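Local coordinates for protein M32 carboxypeptidase (Chitinophagaceae bacterium, PDB 7A03) that probably acts as a metal-dependent carboxypeptidase, removing amino acids one at a time from the C-terminal end of peptides, at residues Ala197-Asp200 with Phe201-Leu204; Gly330-Ser333 with Leu334-Tyr338; Phe316-Pro319 with Arg320-Leu324. All coordinates share one frame; numbering follows the deposited sequence. Where two conformers were deposited one is given.

Contact 1: residues Ala197-Asp200 with Phe201-Leu204; sequences ARRD and FLHL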
loop_
_atom_site.group_PDB
_atom_site.type_symbol
_atom_site.label_atom_id
_atom_site.label_comp_id
_atom_site.label_asym_id
_atom_site.label_seq_id
_atom_site.Cartn_x
_atom_site.Cartn_y
_atom_site.Cartn_z
ATOM N N ALA A 197 -13.948 4.777 -25.920
ATOM C CA ALA A 197 -13.762 6.204 -25.700
ATOM C C ALA A 197 -12.436 6.657 -26.298
ATOM O O ALA A 197 -11.471 5.892 -26.335
ATOM C CB ALA A 197 -13.770 6.519 -24.203
ATOM N N ARG A 198 -12.483 7.885 -26.827
ATOM C CA ARG A 198 -11.312 8.680 -27.139
ATOM C C ARG A 198 -10.434 8.798 -25.907
ATOM O O ARG A 198 -10.915 8.935 -24.778
ATOM C CB ARG A 198 -11.759 10.076 -27.584
ATOM C CG ARG A 198 -10.708 10.880 -28.344
ATOM C CD ARG A 198 -11.127 12.341 -28.465
ATOM N NE ARG A 198 -10.027 13.209 -28.881
ATOM C CZ ARG A 198 -10.105 14.534 -28.952
ATOM N NH1 ARG A 198 -11.233 15.149 -28.631
ATOM N NH2 ARG A 198 -9.051 15.246 -29.338
ATOM N N ARG A 199 -9.137 8.800 -26.154
ATOM C CA ARG A 199 -8.111 8.491 -25.159
ATOM C C ARG A 199 -6.676 8.627 -25.668
ATOM O O ARG A 199 -5.752 8.768 -24.863
ATOM C CB ARG A 199 -8.324 7.123 -24.493
ATOM C CG ARG A 199 -7.711 7.056 -23.107
ATOM C CD ARG A 199 -7.666 5.662 -22.511
ATOM N NE ARG A 199 -6.907 5.676 -21.262
ATOM C CZ ARG A 199 -6.343 4.608 -20.709
ATOM N NH1 ARG A 199 -6.449 3.422 -21.295
ATOM N NH2 ARG A 199 -5.671 4.727 -19.570
ATOM N N ASP A 200 -6.458 8.602 -26.987
ATOM C CA ASP A 200 -5.081 8.641 -27.462
ATOM C C ASP A 200 -4.399 9.978 -27.183
ATOM O O ASP A 200 -3.165 10.051 -27.233
ATOM C CB ASP A 200 -4.965 8.200 -28.921
ATOM C CG ASP A 200 -5.716 9.102 -29.871
ATOM O OD1 ASP A 200 -6.372 10.062 -29.409
ATOM O OD2 ASP A 200 -5.645 8.841 -31.092
ATOM N N PHE A 201 -5.167 11.022 -26.854
ATOM C CA PHE A 201 -4.556 12.277 -26.432
ATOM C C PHE A 201 -3.703 12.116 -25.183
ATOM O O PHE A 201 -2.803 12.933 -24.948
ATOM C CB PHE A 201 -5.623 13.356 -26.206
ATOM C CG PHE A 201 -6.774 12.915 -25.333
ATOM C CD1 PHE A 201 -6.671 12.951 -23.948
ATOM C CD2 PHE A 201 -7.969 12.496 -25.899
ATOM C CE1 PHE A 201 -7.727 12.546 -23.139
ATOM C CE2 PHE A 201 -9.032 12.108 -25.097
ATOM C CZ PHE A 201 -8.910 12.138 -23.719
ATOM N N LEU A 202 -3.942 11.076 -24.381
ATOM C CA LEU A 202 -3.114 10.871 -23.198
ATOM C C LEU A 202 -1.721 10.379 -23.554
ATOM O O LEU A 202 -0.817 10.457 -22.715
ATOM C CB LEU A 202 -3.771 9.885 -22.231
ATOM C CG LEU A 202 -5.041 10.324 -21.512
ATOM C CD1 LEU A 202 -5.506 9.187 -20.615
ATOM C CD2 LEU A 202 -4.826 11.582 -20.692
ATOM N N HIS A 203 -1.527 9.897 -24.784
ATOM C CA HIS A 203 -0.230 9.414 -25.228
ATOM C C HIS A 203 0.452 10.376 -26.193
ATOM O O HIS A 203 1.408 9.990 -26.873
ATOM C CB HIS A 203 -0.345 8.005 -25.805
ATOM C CG HIS A 203 -0.629 6.967 -24.766
ATOM N ND1 HIS A 203 -1.817 6.921 -24.068
ATOM C CD2 HIS A 203 0.131 5.955 -24.283
ATOM C CE1 HIS A 203 -1.784 5.916 -23.211
ATOM N NE2 HIS A 203 -0.613 5.315 -23.321
ATOM N N LEU A 204 -0.014 11.622 -26.255
ATOM C CA LEU A 204 0.710 12.683 -26.951
ATOM C C LEU A 204 1.935 13.081 -26.117
ATOM O O LEU A 204 2.266 12.461 -25.098
ATOM C CB LEU A 204 -0.217 13.863 -27.231
ATOM C CG LEU A 204 -1.382 13.617 -28.187
ATOM C CD1 LEU A 204 -2.381 14.780 -28.201
ATOM C CD2 LEU A 204 -0.831 13.348 -29.583
#
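The F201 ring lies back against the R198-R199 backbone and carries the apolar part of this local turn. R199 CA stands over one ring face, 4.1 Å from the F201 ring centroid and 25° off the normal, which meets the geometry of a CH-pi contact. R198 comes to the same ring at its rim: its CG lies in the ring plane at the edge, and R198 NE is 3.7 Å from F201 CD2. The guanidinium and ring planes are 88° apart, nearly perpendicular, so no stack is formed. What brings the ring here is the first torsion of F201, with CG between the backbone N and the carbonyl carbon (chi1 50°), which folds it toward the preceding residues. L202 CD1 lies along the R199 chain, 4.0 Å from R199 CG and 3.8 Å from R199 NE.

The two hydrogen bonds within the turn are backbone to backbone. L202 N donates to R199 O at 3.0 Å, and H203 N donates to D200 O, also at 3.0 Å; both span three residues, the spacing of a 3-10 turn.

Charge enters through R198: in the conformer given, its NH1 makes a salt bridge with E336 and a hydrogen bond with N331 O. The turn lies in the loop between helices 170-192 and 208-222, where F201 packs on L329 of helix 326-329 and L202 on F337 and A340 of helix 334-341.

Contact 2: residues Gly330-Ser333 with Leu334-Tyr338; sequences GNVS and LQEFY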
loop_
_atom_site.group_PDB
_atom_site.type_symbol
_atom_site.label_atom_id
_atom_site.label_comp_id
_atom_site.label_asym_id
_atom_site.label_seq_id
_atom_site.Cartn_x
_atom_site.Cartn_y
_atom_site.Cartn_z
ATOM N N GLY A 330 -6.397 20.989 -25.795
ATOM C CA GLY A 330 -7.244 22.131 -26.104
ATOM C C GLY A 330 -8.484 21.793 -26.900
ATOM O O GLY A 330 -9.464 22.548 -26.858
ATOM N N ASN A 331 -8.471 20.673 -27.623
ATOM C CA ASN A 331 -9.640 20.186 -28.344
ATOM C C ASN A 331 -10.238 18.932 -27.702
ATOM O O ASN A 331 -10.908 18.158 -28.390
ATOM C CB ASN A 331 -9.296 19.950 -29.818
ATOM C CG ASN A 331 -8.319 18.805 -30.017
ATOM O OD1 ASN A 331 -7.571 18.446 -29.104
ATOM N ND2 ASN A 331 -8.311 18.232 -31.216
ATOM N N VAL A 332 -10.005 18.721 -26.401
ATOM C CA VAL A 332 -10.517 17.575 -25.644
ATOM C C VAL A 332 -11.441 18.102 -24.549
ATOM O O VAL A 332 -11.046 18.981 -23.776
ATOM C CB VAL A 332 -9.366 16.755 -25.027
ATOM C CG1 VAL A 332 -9.918 15.550 -24.253
ATOM C CG2 VAL A 332 -8.383 16.300 -26.100
ATOM N N SER A 333 -12.667 17.564 -24.469
ATOM C CA SER A 333 -13.623 18.104 -23.505
ATOM C C SER A 333 -13.399 17.514 -22.123
ATOM O O SER A 333 -12.730 16.495 -21.955
ATOM C CB SER A 333 -15.072 17.769 -23.881
ATOM O OG SER A 333 -15.322 16.369 -23.842
ATOM N N LEU A 334 -14.002 18.161 -21.123
ATOM C CA LEU A 334 -13.907 17.643 -19.762
ATOM C C LEU A 334 -14.410 16.205 -19.682
ATOM O O LEU A 334 -13.764 15.350 -19.063
ATOM C CB LEU A 334 -14.670 18.548 -18.789
ATOM C CG LEU A 334 -14.953 18.014 -17.381
ATOM C CD1 LEU A 334 -13.677 17.771 -16.626
ATOM C CD2 LEU A 334 -15.895 18.970 -16.603
ATOM N N GLN A 335 -15.550 15.919 -20.319
ATOM C CA GLN A 335 -16.115 14.570 -20.301
ATOM C C GLN A 335 -15.197 13.556 -20.973
ATOM O O GLN A 335 -15.019 12.440 -20.465
ATOM C CB GLN A 335 -17.493 14.566 -20.970
ATOM C CG GLN A 335 -18.637 14.779 -20.008
ATOM C CD GLN A 335 -18.683 13.714 -18.929
ATOM O OE1 GLN A 335 -18.411 12.544 -19.185
ATOM N NE2 GLN A 335 -19.005 14.122 -17.712
ATOM N N GLU A 336 -14.605 13.917 -22.119
ATOM C CA GLU A 336 -13.672 13.000 -22.775
ATOM C C GLU A 336 -12.479 12.693 -21.881
ATOM O O GLU A 336 -12.051 11.533 -21.774
ATOM C CB GLU A 336 -13.205 13.583 -24.106
ATOM C CG GLU A 336 -14.320 13.674 -25.122
ATOM C CD GLU A 336 -13.911 14.397 -26.390
ATOM O OE1 GLU A 336 -13.291 15.473 -26.287
ATOM O OE2 GLU A 336 -14.216 13.891 -27.490
ATOM N N PHE A 337 -11.930 13.724 -21.236
ATOM C CA PHE A 337 -10.791 13.531 -20.354
ATOM C C PHE A 337 -11.167 12.652 -19.161
ATOM O O PHE A 337 -10.425 11.728 -18.796
ATOM C CB PHE A 337 -10.266 14.894 -19.904
ATOM C CG PHE A 337 -9.030 14.805 -19.064
ATOM C CD1 PHE A 337 -7.776 14.706 -19.654
ATOM C CD2 PHE A 337 -9.123 14.822 -17.684
ATOM C CE1 PHE A 337 -6.633 14.617 -18.876
ATOM C CE2 PHE A 337 -7.986 14.728 -16.911
ATOM C CZ PHE A 337 -6.752 14.632 -17.508
ATOM N N TYR A 338 -12.336 12.908 -18.565
ATOM C CA TYR A 338 -12.809 12.143 -17.408
ATOM C C TYR A 338 -12.982 10.668 -17.760
ATOM O O TYR A 338 -12.532 9.768 -17.022
ATOM C CB TYR A 338 -14.126 12.768 -16.945
ATOM C CG TYR A 338 -14.912 11.995 -15.917
ATOM C CD1 TYR A 338 -14.392 11.738 -14.651
ATOM C CD2 TYR A 338 -16.182 11.538 -16.209
ATOM C CE1 TYR A 338 -15.122 11.035 -13.714
ATOM C CE2 TYR A 338 -16.917 10.838 -15.275
ATOM C CZ TYR A 338 -16.382 10.587 -14.034
ATOM O OH TYR A 338 -17.125 9.889 -13.104
#
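S333 and E336 grip each other at the start of helix 334-341, and this is the close-fitted part of the contact. S333 N donates to E336 OE1 at 2.8 Å with an N-H...O angle of 174°, almost straight, and reaches the anti lone pair of that oxygen. In return, E336 N donates to S333 OG at 3.1 Å. The serine hydroxyl can do this because OG sits between its own backbone N and carbonyl carbon (chi1 64°), which turns it to the first turn of the helix. A second approach, S333 OG to E336 OE1 at 3.3 Å, is weak.

These reciprocal bonds define a capping box, with S333 as the N-cap and E336 three residues on. The regular helix pattern begins at once: F337 N donates to S333 O at 3.0 Å, nearly along the C=O axis. The nearby R198 guanidinium, in the conformer given, would probably favour the charged form of the E336 carboxylate.

On the inner side the packing is apolar and buried. V332 CG1 lies 3.8 Å from E336 CB and 4.4 Å from F337 CB, while the F337 ring continues inward to W314 and Y318 of helix 311-324. On the looser solvent side, by contrast, Q335 adds little: its CB is 4.0 Å from S333 OG, and the exposed amide end leads away from the N-cap.

Contact 3: residues Phe316-Pro319 with Arg320-Leu324; sequences FQYP and RIQAL. With GOL (glycerol), chain D.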
loop_
_atom_site.group_PDB
_atom_site.type_symbol
_atom_site.label_atom_id
_atom_site.label_comp_id
_atom_site.label_asym_id
_atom_site.label_seq_id
_atom_site.Cartn_x
_atom_site.Cartn_y
_atom_site.Cartn_z
ATOM N N PHE A 316 -12.662 21.694 -11.551
ATOM C CA PHE A 316 -11.702 22.752 -11.277
ATOM C C PHE A 316 -10.365 22.507 -11.961
ATOM O O PHE A 316 -9.781 23.436 -12.541
ATOM C CB PHE A 316 -11.508 22.883 -9.760
ATOM C CG PHE A 316 -10.470 23.896 -9.357
ATOM C CD1 PHE A 316 -10.811 25.235 -9.233
ATOM C CD2 PHE A 316 -9.169 23.512 -9.074
ATOM C CE1 PHE A 316 -9.876 26.167 -8.851
ATOM C CE2 PHE A 316 -8.211 24.449 -8.694
ATOM C CZ PHE A 316 -8.574 25.784 -8.580
ATOM N N GLN A 317 -9.851 21.277 -11.912
ATOM C CA GLN A 317 -8.497 21.060 -12.409
ATOM C C GLN A 317 -8.401 21.015 -13.935
ATOM O O GLN A 317 -7.362 21.382 -14.491
ATOM C CB GLN A 317 -7.876 19.809 -11.783
ATOM C CG GLN A 317 -7.580 19.932 -10.289
ATOM C CD GLN A 317 -6.437 20.894 -9.967
ATOM O OE1 GLN A 317 -5.697 21.336 -10.855
ATOM N NE2 GLN A 317 -6.285 21.206 -8.692
ATOM N N TYR A 318 -9.444 20.580 -14.642
ATOM C CA TYR A 318 -9.303 20.390 -16.083
ATOM C C TYR A 318 -8.973 21.670 -16.838
ATOM O O TYR A 318 -8.037 21.644 -17.653
ATOM C CB TYR A 318 -10.487 19.619 -16.692
ATOM C CG TYR A 318 -10.166 19.226 -18.120
ATOM C CD1 TYR A 318 -9.095 18.386 -18.392
ATOM C CD2 TYR A 318 -10.898 19.734 -19.200
ATOM C CE1 TYR A 318 -8.753 18.048 -19.687
ATOM C CE2 TYR A 318 -10.569 19.386 -20.505
ATOM C CZ TYR A 318 -9.498 18.539 -20.737
ATOM O OH TYR A 318 -9.120 18.176 -22.011
ATOM N N PRO A 319 -9.675 22.794 -16.649
ATOM C CA PRO A 319 -9.276 24.006 -17.384
ATOM C C PRO A 319 -7.841 24.410 -17.101
ATOM O O PRO A 319 -7.140 24.903 -18.002
ATOM C CB PRO A 319 -10.285 25.062 -16.908
ATOM C CG PRO A 319 -11.420 24.284 -16.325
ATOM C CD PRO A 319 -10.837 23.034 -15.774
ATOM N N ARG A 320 -7.359 24.152 -15.879
ATOM C CA ARG A 320 -5.980 24.493 -15.547
ATOM C C ARG A 320 -4.984 23.633 -16.327
ATOM O O ARG A 320 -3.997 24.144 -16.881
ATOM C CB ARG A 320 -5.764 24.390 -14.040
ATOM C CG ARG A 320 -6.670 25.295 -13.213
ATOM C CD ARG A 320 -6.527 25.026 -11.700
ATOM N NE ARG A 320 -5.192 25.311 -11.163
ATOM C CZ ARG A 320 -4.783 26.513 -10.772
ATOM N NH1 ARG A 320 -5.597 27.554 -10.852
ATOM N NH2 ARG A 320 -3.554 26.670 -10.288
ATOM N N ILE A 321 -5.218 22.318 -16.400
ATOM C CA ILE A 321 -4.273 21.501 -17.155
ATOM C C ILE A 321 -4.433 21.712 -18.656
ATOM O O ILE A 321 -3.476 21.516 -19.411
ATOM C CB ILE A 321 -4.224 20.006 -16.765
ATOM C CG1 ILE A 321 -5.490 19.282 -17.200
ATOM C CG2 ILE A 321 -3.916 19.814 -15.281
ATOM C CD1 ILE A 321 -5.282 17.771 -17.273
ATOM N N GLN A 322 -5.617 22.121 -19.114
ATOM C CA GLN A 322 -5.765 22.493 -20.516
ATOM C C GLN A 322 -4.902 23.697 -20.831
ATOM O O GLN A 322 -4.255 23.756 -21.886
ATOM C CB GLN A 322 -7.218 22.853 -20.782
ATOM C CG GLN A 322 -8.068 21.714 -21.259
ATOM C CD GLN A 322 -9.416 22.212 -21.723
ATOM O OE1 GLN A 322 -10.041 23.035 -21.051
ATOM N NE2 GLN A 322 -9.861 21.748 -22.892
ATOM N N ALA A 323 -4.900 24.680 -19.933
ATOM C CA ALA A 323 -4.048 25.850 -20.121
ATOM C C ALA A 323 -2.576 25.470 -20.130
ATOM O O ALA A 323 -1.768 26.111 -20.824
ATOM C CB ALA A 323 -4.315 26.855 -19.001
ATOM N N LEU A 324 -2.210 24.450 -19.351
ATOM C CA LEU A 324 -0.823 24.010 -19.301
ATOM C C LEU A 324 -0.414 23.252 -20.563
ATOM O O LEU A 324 0.734 23.364 -21.014
ATOM C CB LEU A 324 -0.634 23.130 -18.070
ATOM C CG LEU A 324 0.780 22.745 -17.696
ATOM C CD1 LEU A 324 1.636 24.011 -17.611
ATOM C CD2 LEU A 324 0.734 22.027 -16.373
HETATM C C1 GOL D . -2.211 23.927 -12.882
HETATM O O1 GOL D . -1.185 24.644 -13.542
HETATM C C2 GOL D . -1.627 23.477 -11.517
HETATM O O2 GOL D . -1.466 24.532 -10.620
HETATM C C3 GOL D . -2.608 22.383 -10.983
HETATM O O3 GOL D . -3.781 22.995 -10.536
#
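Q322 lays its chain over one face of the Y318 ring. Its CG is 3.8 Å from the ring centroid and 26° off the normal, a CH-pi contact, and its CD comes within 3.3 Å of Y318 CE2. I321 touches the same ring at another point, where its CG1 is 3.9 Å from Y318 CD1. With CG anti to the backbone N (chi1 -169°), Y318 reaches both. Elsewhere on the helix, R320 CD meets F316 CE2 at 3.5 Å; the guanidinium and phenyl planes are 6° apart, though the contact is made through the aliphatic chain.

Beneath these side chains runs the alpha-helix 311-324, with i to i+4 bonds from I321, Q322 and A323 back to the carbonyls of Q317, Y318 and P319. P319 has no N-H to give to the turn before, and the helix is kinked there.

A glycerol, probably from the crystallisation liquor, sits at the exposed end of R320. R320 NE donates to its O3 at 2.8 Å, R320 NH2 donates to its O2 at 3.0 Å, and O3 donates in turn to Q317 OE1 at 2.6 Å. The glycerol is also hydrogen-bonded to D217 and Q221 of helix 208-222.

Further out, partners beyond the helix turn fix the polar ends: Y318 OH bonds to V332 O, Q322 NE2 to L329 O, and Q317 NE2 to Q221 and Y452. Cutting Y318 back to an alanine would probably deprive V332 O of its hydroxyl partner and Q322 CG of the ring face it rests on, opening a gap toward helix 334-341, where L334 and F337 meet the ring.

Contact 2 joins the other two: N331, V332 and E336 face contact 1, V332 and F337 face contact 3. Centres are 10 Å apart for contacts 1 and 2 and for contacts 2 and 3, but 16 Å for contacts 1 and 3, whose nearest atoms stay about 6 Å apart. In the conformer given, R198 NH1 lies 3.0 Å from N331 O and 3.1 Å from E336 OE1, while F201 CZ is 3.6 Å from V332 CG1. Toward contact 3, V332 O is 2.7 Å from Y318 OH, and F337 CG is 3.3 Å from Y318 CE1. F337 also packs on helix 258-277, which carries an HExxH pattern consistent with the M32 metal site, although no metal is bound to it here.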